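Local atomic coordinates of putative periplasmic protein (Salmonella enterica subsp. enterica serovar Typhimurium, PDB entry 4J32), a protein that probably acts as the periplasmic immunity protein Tai4, binding and inhibiting the type VI secretion effector Tae4, a papain-like peptidoglycan hydrolase. Residues E2-T5 with T6-S9; Y8-S11 with E12-K15; S50-I53 with Y54-I57; I60-K63 with Y64-L67; F77-M80 with K81-F85. One frame throughout, in Å; residues are numbered along the deposited sequence. Where two conformers were deposited one is given.

Contact 1 of 5, residues E2-T5 with T6-S9; sequences EALT and TQYS
In the N-terminal arm that leads into helix 10-26, L4 and Q7 meet across a tight turn. Q7 N donates to L4 O at 2.8 Å, coming from above the carbonyl plane (37° out of it), which closes the backbone between the two residues. Beside this bond the Q7 amide, in one of its two conformers, lies against the leucine, Q7 NE2 3.6 Å from L4 CD2. The ring of Y8 lies against L4 and T5: T5 O sits at its edge, 3.5 Å from Y8 CD2, and L4 CB packs 4.2 Å from Y8 CE2. The arm is a meeting place of three chains in this effector-immunity complex. D84 of the second subunit takes the Y8 hydroxyl and L4 N, while S134 of the Putative cytoplasmic protein chain accepts from T5 OG1 and R137 of that chain makes a salt bridge to E2. E2 also reaches T6 through water. With CG anti to N (chi1 -173°) and an extended chain, its carboxylate is carried over to T6, where one water joins E2 OE1 (2.7 Å), A3 O and T6 N, and a second joins E2 OE1 to T6 OG1. A third links A3 O and T6 OG1 and, in that same conformer, Q7 NE2. A fourth donates to both T5 O and Y8 O.

Contact 2 of 5, residues Y8-S11 with E12-K15; sequences YSQS and ELLK
The Y8 ring and the E12 carboxylate stand nearly perpendicular, their planes 84° apart, with E12 OE1 at the ring edge 3.8 Å from Y8 CD1. L13 CD2 approaches the same tyrosine at its CB, 3.7 Å away and oblique to the ring. The carboxylate also binds the backbone: S9 N donates to E12 OE1 at 2.8 Å in an almost straight bond (175°), arriving on the anti side of the oxygen, somewhat out of the carboxylate plane. In return E12 N donates to S9 OG at 3.2 Å. This reciprocal pair is a capping box, with S9 as N-cap of helix 10-26. S9 OG stands between the backbone N and the carbonyl carbon (chi1 72°), a rotation that turns it toward the first turn of the helix. Ordinary helix bonding follows, L13 N to S9 O, L14 N to Q10 O and K15 N to S11 O. In one of the two S11 conformers a water joins S11 OG (2.6 Å) to K15 NZ. L13 CD1 also lies 3.5 Å from Q10 NE2, whose amide is tied to Y46 O, while Q10 OE1 accepts from K48 N. A citrate, probably from the crystallisation liquor, accepts from S11 N. The box thus satisfies the N-cap amide, S9 N, and one first-turn amide, E12 N, and a negative carboxylate beside a helix N-terminus would probably interact favourably with the helix dipole.

Contact 3 of 5, residues S50-I53 with Y54-I57; sequences SVEI and YHEI
V51 O is gripped by two amides at the start of helix 51-65. H55 N binds it in the carbonyl plane at 3.1 Å (162°), an ordinary i to i+4 helical bond, whereas Y54 N, at 3.0 Å, gives only a weak one. E56 N to E52 O and I57 N to I53 O carry the helix onward. The same V51 oxygen lies over one face of the H55 imidazole, 3.4 Å above its plane and toward the rim. Both V51 methyls reach the far end of that ring: CG1 is 3.7 Å from H55 CE1 and CG2 is 3.5 Å from H55 NE2. The imidazole therefore crosses the valine at a slant, while N47 of the Putative cytoplasmic protein chain bonds to NE2 and Y52 of that chain meets the ring edge-to-face. Y54 packs on L14 and meets W17 edge-to-face, both on helix 10-26, and also touches R92 of the Putative cytoplasmic protein chain. I53 holds its CG1 anti to N (chi1 -153°), and the CG2 branch comes down on the neighbouring tyrosine: a CH-pi contact with I53 CG2 4.0 Å from the Y54 ring centroid, 22° off the normal.

Contact 4 of 5, residues I60-K63 with Y64-L67; sequences IAKK and YSGL
A61 O collects the donors of S65 and Y64. S65 N comes in the carbonyl plane at 2.8 Å, the regular i to i+4 bond, while Y64 N arrives from above that plane, 56° out of it, at 2.9 Å. S65 OG adds a third, weak bond to the same oxygen. This hydroxyl stands between the backbone N and the carbonyl carbon (chi1 63°), a rotation that folds it back along the preceding turn, where it also lies 3.3 Å from K62 CA. Beside this group the Y64 ring presents its edge to I60 O, which lies in the ring plane 3.5 Å from Y64 CD2; I60 CG2 is more distant, 4.4 Å from Y64 CE2. Further along, the regular bonding slackens. G66 N to K62 O is weak at 3.4 Å, and at K63 O the leucine side chain moves in, with L67 CG 3.4 Å from K63 O. A second shell fixes the side-chain ends. D88 takes the Y64 hydroxyl, E90 pairs with K63 NZ, and D58 pairs with K62 NZ in one of the two K62 conformers. I60 and A61 pack on F85 of helix 78-86, and S65 leans on L25 and V26 of helix 10-26. The sharing of one carbonyl between i+3 and i+4 amides, followed by a weak, long bond from G66 N, marks the C-terminal part of helix 51-65, where the regular bonding gives way to the loop, in the all-helical Tai4 fold.

Contact 5 of 5, residues F77-M80 with K81-F85; sequences FNTM and KCIDF
Among the polar contacts, the side-chain bond from K81 to N78 stands out: K81 NZ donates to N78 OD1 at 2.9 Å, with the donor nearly in line with the amide C=O (161°). The two side chains run side by side in the same direction. K81 is stretched out beyond CG (chi2 169°, chi3 -167°), which carries its ammonium level with the asparagine amide, and CE passes 3.5 Å from N78 OD1. L67 O accepts a second bond from the same ammonium, tying the helix start to the loop after helix 51-65. Backbone bonds wind the first turns: K81 N to F77 O at 3.3 Å, I83 N to T79 O at 3.1 Å, and D84 N to M80 O at 2.9 Å, with weaker i+3 bonds from K81 N to N78 O and from C82 N to T79 O. The apolar part is slight, T79 CG2 lying 4.1 Å from I83 CD1 with both chains pointing the same way. Covalently, C82 is joined to C22 of helix 10-26. On the subunit-facing side T79 OG1 and N78 N both bond D35 of the second subunit. Here is the N-terminal part of helix 78-86, with F77 at its N-cap position: a largely buried helix start, pinned by a disulfide to helix 10-26 and lying at the Tai4 dimer interface.

How the contacts relate
Along the chain the five contacts come in order. Contacts 1 and 2 share Y8 and S9, their centres 10 Å apart, as the N-terminal arm passes into helix 10-26. Contacts 3 and 4 sit toward the two ends of helix 51-65, centres 15 Å apart. Contact 5 starts helix 78-86 only 9 Å from contact 4, centre to centre, and F85 bridges to both contacts of helix 51-65. L14 joins contact 2 to contact 3. Contacts 1 and 5 are 24 Å apart between centres, yet both reach the second subunit, so the arm of one copy meets helix 78-86 of the other. Contacts 1, 3 and 5 also touch the partner chain, probably the effector Tae4.

Contact 1 of 5, residues E2-T5 with T6-S9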
# COMPACT_ATOMS: atom_id res chain seq x y z
N GLU B 2 -19.45 5.10 1.89
CA GLU B 2 -18.81 4.61 3.13
C GLU B 2 -17.92 3.42 2.77
O GLU B 2 -18.36 2.56 2.00
CB GLU B 2 -19.82 4.21 4.21
CG GLU B 2 -19.16 3.89 5.54
CD GLU B 2 -20.13 3.58 6.67
OE1 GLU B 2 -19.80 2.69 7.48
OE2 GLU B 2 -21.20 4.23 6.75
N ALA B 3 -16.70 3.37 3.31
CA ALA B 3 -15.80 2.23 3.08
C ALA B 3 -16.31 0.98 3.78
O ALA B 3 -17.31 1.02 4.50
CB ALA B 3 -14.39 2.56 3.56
N LEU B 4 -15.61 -0.13 3.56
CA LEU B 4 -16.03 -1.42 4.12
C LEU B 4 -15.59 -1.65 5.56
O LEU B 4 -15.72 -2.76 6.07
CB LEU B 4 -15.52 -2.57 3.25
CG LEU B 4 -15.99 -2.50 1.80
CD1 LEU B 4 -15.36 -3.67 1.00
CD2 LEU B 4 -17.51 -2.45 1.64
N THR B 5 -15.06 -0.60 6.21
CA THR B 5 -14.37 -0.73 7.49
C THR B 5 -15.15 -1.55 8.55
O THR B 5 -14.56 -2.35 9.25
CB THR B 5 -14.00 0.67 8.04
OG1 THR B 5 -13.55 1.48 6.93
CG2 THR B 5 -12.87 0.58 9.09
N THR B 6 -16.46 -1.33 8.62
CA THR B 6 -17.31 -1.99 9.63
C THR B 6 -17.58 -3.47 9.37
O THR B 6 -18.15 -4.17 10.23
CB THR B 6 -18.68 -1.31 9.77
OG1 THR B 6 -19.33 -1.31 8.49
CG2 THR B 6 -18.51 0.12 10.30
N GLN B 7 -17.17 -3.95 8.21
CA GLN B 7 -17.47 -5.32 7.81
C GLN B 7 -16.36 -6.31 8.20
O GLN B 7 -16.59 -7.54 8.19
CB GLN B 7 -17.79 -5.39 6.32
CG GLN B 7 -19.14 -4.74 5.97
CD GLN B 7 -19.40 -4.62 4.48
OE1 GLN B 7 -19.10 -5.52 3.69
NE2 GLN B 7 -19.96 -3.49 4.07
N TYR B 8 -15.19 -5.79 8.55
CA TYR B 8 -14.03 -6.62 8.88
C TYR B 8 -14.14 -7.26 10.26
O TYR B 8 -14.61 -6.63 11.22
CB TYR B 8 -12.74 -5.80 8.77
CG TYR B 8 -12.46 -5.37 7.34
CD1 TYR B 8 -12.14 -6.31 6.36
CD2 TYR B 8 -12.49 -4.01 6.99
CE1 TYR B 8 -11.89 -5.92 5.02
CE2 TYR B 8 -12.25 -3.60 5.65
CZ TYR B 8 -11.94 -4.57 4.69
OH TYR B 8 -11.70 -4.18 3.39
N SER B 9 -13.68 -8.51 10.35
CA SER B 9 -13.55 -9.20 11.63
C SER B 9 -12.38 -8.57 12.41
O SER B 9 -11.58 -7.81 11.85
CB SER B 9 -13.24 -10.68 11.38
OG SER B 9 -11.91 -10.84 10.89
O HOH W 1 -17.44 1.34 7.33
O HOH W 2 -21.34 0.63 8.15
O HOH W 3 -19.23 -0.98 5.41
O HOH W 4 -14.95 -3.89 11.58

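Contact 2 of 5, residues Y8-S11 with E12-K15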
# COMPACT_ATOMS: atom_id res chain seq x y z
N TYR B 8 -15.19 -5.79 8.55
CA TYR B 8 -14.03 -6.62 8.88
C TYR B 8 -14.14 -7.26 10.26
O TYR B 8 -14.61 -6.63 11.22
CB TYR B 8 -12.74 -5.80 8.77
CG TYR B 8 -12.46 -5.37 7.34
CD1 TYR B 8 -12.14 -6.31 6.36
CD2 TYR B 8 -12.49 -4.01 6.99
CE1 TYR B 8 -11.89 -5.92 5.02
CE2 TYR B 8 -12.25 -3.60 5.65
CZ TYR B 8 -11.94 -4.57 4.69
OH TYR B 8 -11.70 -4.18 3.39
N SER B 9 -13.68 -8.51 10.35
CA SER B 9 -13.55 -9.20 11.63
C SER B 9 -12.38 -8.57 12.41
O SER B 9 -11.58 -7.81 11.85
CB SER B 9 -13.24 -10.68 11.38
OG SER B 9 -11.91 -10.84 10.89
N GLN B 10 -12.28 -8.90 13.69
CA GLN B 10 -11.17 -8.36 14.51
C GLN B 10 -9.79 -8.72 13.96
O GLN B 10 -8.89 -7.87 13.91
CB GLN B 10 -11.31 -8.81 15.96
CG GLN B 10 -12.52 -8.19 16.67
CD GLN B 10 -12.29 -6.70 16.91
OE1 GLN B 10 -11.37 -6.33 17.65
NE2 GLN B 10 -13.11 -5.85 16.28
N SER B 11 -9.60 -9.97 13.56
CA SER B 11 -8.31 -10.36 12.96
C SER B 11 -8.03 -9.63 11.63
O SER B 11 -6.89 -9.19 11.38
CB SER B 11 -8.22 -11.88 12.79
OG SER B 11 -9.11 -12.34 11.79
N GLU B 12 -9.06 -9.49 10.80
CA GLU B 12 -8.95 -8.77 9.53
C GLU B 12 -8.61 -7.31 9.77
O GLU B 12 -7.77 -6.74 9.07
CB GLU B 12 -10.29 -8.86 8.76
CG GLU B 12 -10.52 -10.22 8.12
CD GLU B 12 -11.93 -10.42 7.54
OE1 GLU B 12 -12.91 -9.72 7.90
OE2 GLU B 12 -12.06 -11.33 6.68
N LEU B 13 -9.22 -6.70 10.78
CA LEU B 13 -8.86 -5.29 11.11
C LEU B 13 -7.38 -5.17 11.46
O LEU B 13 -6.71 -4.21 11.06
CB LEU B 13 -9.70 -4.75 12.28
CG LEU B 13 -11.19 -4.49 12.07
CD1 LEU B 13 -11.86 -4.21 13.42
CD2 LEU B 13 -11.41 -3.30 11.11
N LEU B 14 -6.86 -6.12 12.21
CA LEU B 14 -5.45 -6.06 12.66
C LEU B 14 -4.49 -6.26 11.48
O LEU B 14 -3.46 -5.60 11.40
CB LEU B 14 -5.18 -7.09 13.76
CG LEU B 14 -5.85 -6.71 15.10
CD1 LEU B 14 -5.86 -7.92 16.05
CD2 LEU B 14 -5.14 -5.53 15.74
N LYS B 15 -4.85 -7.16 10.58
CA LYS B 15 -4.07 -7.34 9.35
C LYS B 15 -4.16 -6.09 8.46
O LYS B 15 -3.17 -5.67 7.87
CB LYS B 15 -4.55 -8.59 8.61
CG LYS B 15 -4.20 -9.90 9.35
CD LYS B 15 -5.05 -11.08 8.86
CE LYS B 15 -4.72 -12.35 9.68
NZ LYS B 15 -5.44 -13.55 9.17
O HOH W 5 -8.04 -12.64 9.40

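Contact 3 of 5, residues S50-I53 with Y54-I57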
# COMPACT_ATOMS: atom_id res chain seq x y z
N SER B 50 -5.97 -3.60 23.03
CA SER B 50 -5.18 -2.55 23.67
C SER B 50 -4.12 -2.04 22.71
O SER B 50 -3.74 -2.73 21.75
CB SER B 50 -4.49 -3.09 24.92
OG SER B 50 -5.45 -3.49 25.90
N VAL B 51 -3.61 -0.85 22.98
CA VAL B 51 -2.71 -0.20 22.03
C VAL B 51 -1.38 -0.96 21.85
O VAL B 51 -0.76 -0.90 20.79
CB VAL B 51 -2.45 1.29 22.42
CG1 VAL B 51 -1.47 1.41 23.65
CG2 VAL B 51 -1.99 2.10 21.21
N GLU B 52 -0.96 -1.70 22.87
CA GLU B 52 0.32 -2.41 22.77
C GLU B 52 0.32 -3.45 21.65
O GLU B 52 1.39 -3.78 21.17
CB GLU B 52 0.74 -3.05 24.10
CG GLU B 52 1.18 -2.06 25.19
CD GLU B 52 0.02 -1.40 25.91
OE1 GLU B 52 -1.17 -1.77 25.69
OE2 GLU B 52 0.29 -0.50 26.73
N ILE B 53 -0.83 -3.99 21.24
CA ILE B 53 -0.77 -4.94 20.11
C ILE B 53 -0.35 -4.23 18.82
O ILE B 53 0.38 -4.79 18.01
CB ILE B 53 -2.04 -5.82 19.93
CG1 ILE B 53 -1.63 -7.15 19.24
CG2 ILE B 53 -3.17 -5.05 19.23
CD1 ILE B 53 -2.79 -8.19 19.14
N TYR B 54 -0.80 -2.99 18.66
CA TYR B 54 -0.37 -2.21 17.50
C TYR B 54 1.11 -1.82 17.58
O TYR B 54 1.81 -1.81 16.56
CB TYR B 54 -1.26 -0.96 17.35
CG TYR B 54 -2.73 -1.30 17.33
CD1 TYR B 54 -3.37 -1.59 16.12
CD2 TYR B 54 -3.48 -1.32 18.51
CE1 TYR B 54 -4.74 -1.90 16.07
CE2 TYR B 54 -4.86 -1.64 18.49
CZ TYR B 54 -5.46 -1.91 17.28
OH TYR B 54 -6.80 -2.21 17.24
N HIS B 55 1.58 -1.52 18.79
CA HIS B 55 3.01 -1.27 19.03
C HIS B 55 3.84 -2.51 18.65
O HIS B 55 4.94 -2.38 18.10
CB HIS B 55 3.32 -0.92 20.50
CG HIS B 55 2.65 0.32 21.00
ND1 HIS B 55 2.70 0.70 22.33
CD2 HIS B 55 1.90 1.26 20.37
CE1 HIS B 55 2.02 1.82 22.49
NE2 HIS B 55 1.51 2.17 21.32
N GLU B 56 3.32 -3.70 18.96
CA GLU B 56 4.05 -4.93 18.61
C GLU B 56 4.01 -5.21 17.09
O GLU B 56 4.99 -5.67 16.51
CB GLU B 56 3.49 -6.13 19.37
CG GLU B 56 4.43 -7.37 19.33
CD GLU B 56 5.83 -7.16 19.91
OE1 GLU B 56 6.12 -6.14 20.59
OE2 GLU B 56 6.67 -8.08 19.70
N ILE B 57 2.86 -4.97 16.46
CA ILE B 57 2.76 -5.04 15.00
C ILE B 57 3.81 -4.11 14.36
O ILE B 57 4.53 -4.50 13.43
CB ILE B 57 1.35 -4.71 14.50
CG1 ILE B 57 0.39 -5.81 14.97
CG2 ILE B 57 1.32 -4.63 12.94
CD1 ILE B 57 -1.13 -5.53 14.73

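Contact 4 of 5, residues I60-K63 with Y64-L67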
# COMPACT_ATOMS: atom_id res chain seq x y z
N ILE B 60 7.34 -5.54 14.39
CA ILE B 60 7.56 -6.49 13.30
C ILE B 60 7.68 -5.76 11.97
O ILE B 60 8.55 -6.08 11.16
CB ILE B 60 6.47 -7.60 13.24
CG1 ILE B 60 6.36 -8.28 14.61
CG2 ILE B 60 6.78 -8.62 12.11
CD1 ILE B 60 5.12 -9.23 14.75
N ALA B 61 6.82 -4.75 11.77
CA ALA B 61 6.84 -3.95 10.55
C ALA B 61 8.23 -3.36 10.33
O ALA B 61 8.71 -3.31 9.19
CB ALA B 61 5.79 -2.84 10.59
N LYS B 62 8.87 -2.92 11.42
CA LYS B 62 10.17 -2.28 11.31
C LYS B 62 11.27 -3.25 10.84
O LYS B 62 12.29 -2.82 10.29
CB LYS B 62 10.54 -1.53 12.60
CG LYS B 62 9.70 -0.25 12.83
CD LYS B 62 9.95 0.35 14.20
CE LYS B 62 9.21 1.66 14.47
NZ LYS B 62 8.71 2.35 13.24
N LYS B 63 11.04 -4.56 11.01
CA LYS B 63 11.99 -5.57 10.53
C LYS B 63 11.95 -5.63 8.99
O LYS B 63 12.90 -6.10 8.36
CB LYS B 63 11.66 -6.96 11.08
CG LYS B 63 11.84 -7.10 12.60
CD LYS B 63 11.26 -8.42 13.10
CE LYS B 63 11.37 -8.49 14.62
NZ LYS B 63 11.42 -9.90 15.07
N TYR B 64 10.85 -5.16 8.41
CA TYR B 64 10.66 -5.15 6.95
C TYR B 64 10.94 -3.76 6.38
O TYR B 64 11.51 -3.64 5.31
CB TYR B 64 9.23 -5.60 6.56
CG TYR B 64 9.08 -7.10 6.73
CD1 TYR B 64 9.31 -7.97 5.65
CD2 TYR B 64 8.76 -7.66 7.99
CE1 TYR B 64 9.23 -9.37 5.82
CE2 TYR B 64 8.66 -9.05 8.17
CZ TYR B 64 8.89 -9.89 7.07
OH TYR B 64 8.83 -11.27 7.23
N SER B 65 10.51 -2.72 7.11
CA SER B 65 10.60 -1.36 6.59
C SER B 65 12.06 -0.92 6.47
O SER B 65 12.38 -0.06 5.64
CB SER B 65 9.78 -0.36 7.43
OG SER B 65 10.29 -0.28 8.75
N GLY B 66 12.94 -1.55 7.25
CA GLY B 66 14.38 -1.23 7.26
C GLY B 66 15.20 -2.05 6.28
O GLY B 66 16.42 -1.85 6.16
N LEU B 67 14.56 -2.99 5.61
CA LEU B 67 15.26 -3.82 4.60
C LEU B 67 15.68 -2.98 3.40
O LEU B 67 15.06 -1.96 3.08
CB LEU B 67 14.37 -4.99 4.14
CG LEU B 67 13.98 -6.07 5.17
CD1 LEU B 67 12.99 -7.07 4.58
CD2 LEU B 67 15.19 -6.78 5.72

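Contact 5 of 5, residues F77-M80 with K81-F85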
# COMPACT_ATOMS: atom_id res chain seq x y z
N PHE B 77 11.75 -0.56 -4.09
CA PHE B 77 10.74 -1.60 -3.76
C PHE B 77 10.12 -1.47 -2.33
O PHE B 77 9.93 -2.48 -1.63
CB PHE B 77 11.34 -3.00 -3.99
CG PHE B 77 11.70 -3.26 -5.44
CD1 PHE B 77 10.71 -3.60 -6.37
CD2 PHE B 77 13.03 -3.18 -5.87
CE1 PHE B 77 11.04 -3.85 -7.71
CE2 PHE B 77 13.36 -3.43 -7.22
CZ PHE B 77 12.36 -3.76 -8.13
N ASN B 78 9.81 -0.23 -1.92
CA ASN B 78 9.23 0.01 -0.61
C ASN B 78 7.90 -0.71 -0.45
O ASN B 78 7.64 -1.32 0.58
CB ASN B 78 9.07 1.52 -0.38
CG ASN B 78 10.40 2.21 -0.17
OD1 ASN B 78 11.25 1.67 0.54
ND2 ASN B 78 10.59 3.37 -0.78
N THR B 79 7.08 -0.67 -1.50
CA THR B 79 5.74 -1.29 -1.47
C THR B 79 5.93 -2.79 -1.17
O THR B 79 5.17 -3.38 -0.41
CB THR B 79 5.03 -1.13 -2.83
OG1 THR B 79 4.97 0.25 -3.21
CG2 THR B 79 3.56 -1.68 -2.77
N MET B 80 6.94 -3.38 -1.80
CA MET B 80 7.24 -4.81 -1.65
C MET B 80 7.58 -5.22 -0.21
O MET B 80 7.28 -6.36 0.22
CB MET B 80 8.39 -5.19 -2.56
CG MET B 80 8.58 -6.67 -2.67
SD MET B 80 9.88 -7.11 -3.85
CE MET B 80 8.97 -6.96 -5.39
N LYS B 81 8.27 -4.33 0.51
CA LYS B 81 8.62 -4.61 1.91
C LYS B 81 7.32 -4.88 2.71
O LYS B 81 7.27 -5.82 3.53
CB LYS B 81 9.42 -3.44 2.51
CG LYS B 81 10.73 -3.19 1.77
CD LYS B 81 11.39 -1.88 2.17
CE LYS B 81 12.50 -1.56 1.16
NZ LYS B 81 13.19 -0.26 1.53
N CYS B 82 6.28 -4.08 2.44
CA CYS B 82 5.02 -4.20 3.19
C CYS B 82 4.21 -5.41 2.73
O CYS B 82 3.51 -6.04 3.54
CB CYS B 82 4.22 -2.92 3.08
SG CYS B 82 5.07 -1.57 3.88
N ILE B 83 4.32 -5.75 1.45
CA ILE B 83 3.62 -6.95 0.96
C ILE B 83 4.28 -8.21 1.58
O ILE B 83 3.59 -9.12 2.04
CB ILE B 83 3.55 -7.00 -0.59
CG1 ILE B 83 2.56 -5.91 -1.08
CG2 ILE B 83 3.10 -8.40 -1.08
CD1 ILE B 83 2.55 -5.65 -2.54
N ASP B 84 5.61 -8.22 1.64
CA ASP B 84 6.29 -9.34 2.30
C ASP B 84 5.91 -9.36 3.78
O ASP B 84 5.69 -10.44 4.38
CB ASP B 84 7.82 -9.22 2.14
CG ASP B 84 8.30 -9.58 0.72
OD1 ASP B 84 7.50 -10.12 -0.09
OD2 ASP B 84 9.51 -9.38 0.45
N PHE B 85 5.88 -8.19 4.39
CA PHE B 85 5.54 -8.08 5.83
C PHE B 85 4.19 -8.72 6.14
O PHE B 85 4.07 -9.45 7.12
CB PHE B 85 5.51 -6.60 6.24
CG PHE B 85 4.88 -6.33 7.60
CD1 PHE B 85 5.29 -7.04 8.74
CD2 PHE B 85 3.91 -5.32 7.74
CE1 PHE B 85 4.70 -6.77 10.02
CE2 PHE B 85 3.34 -5.03 9.01
CZ PHE B 85 3.73 -5.76 10.13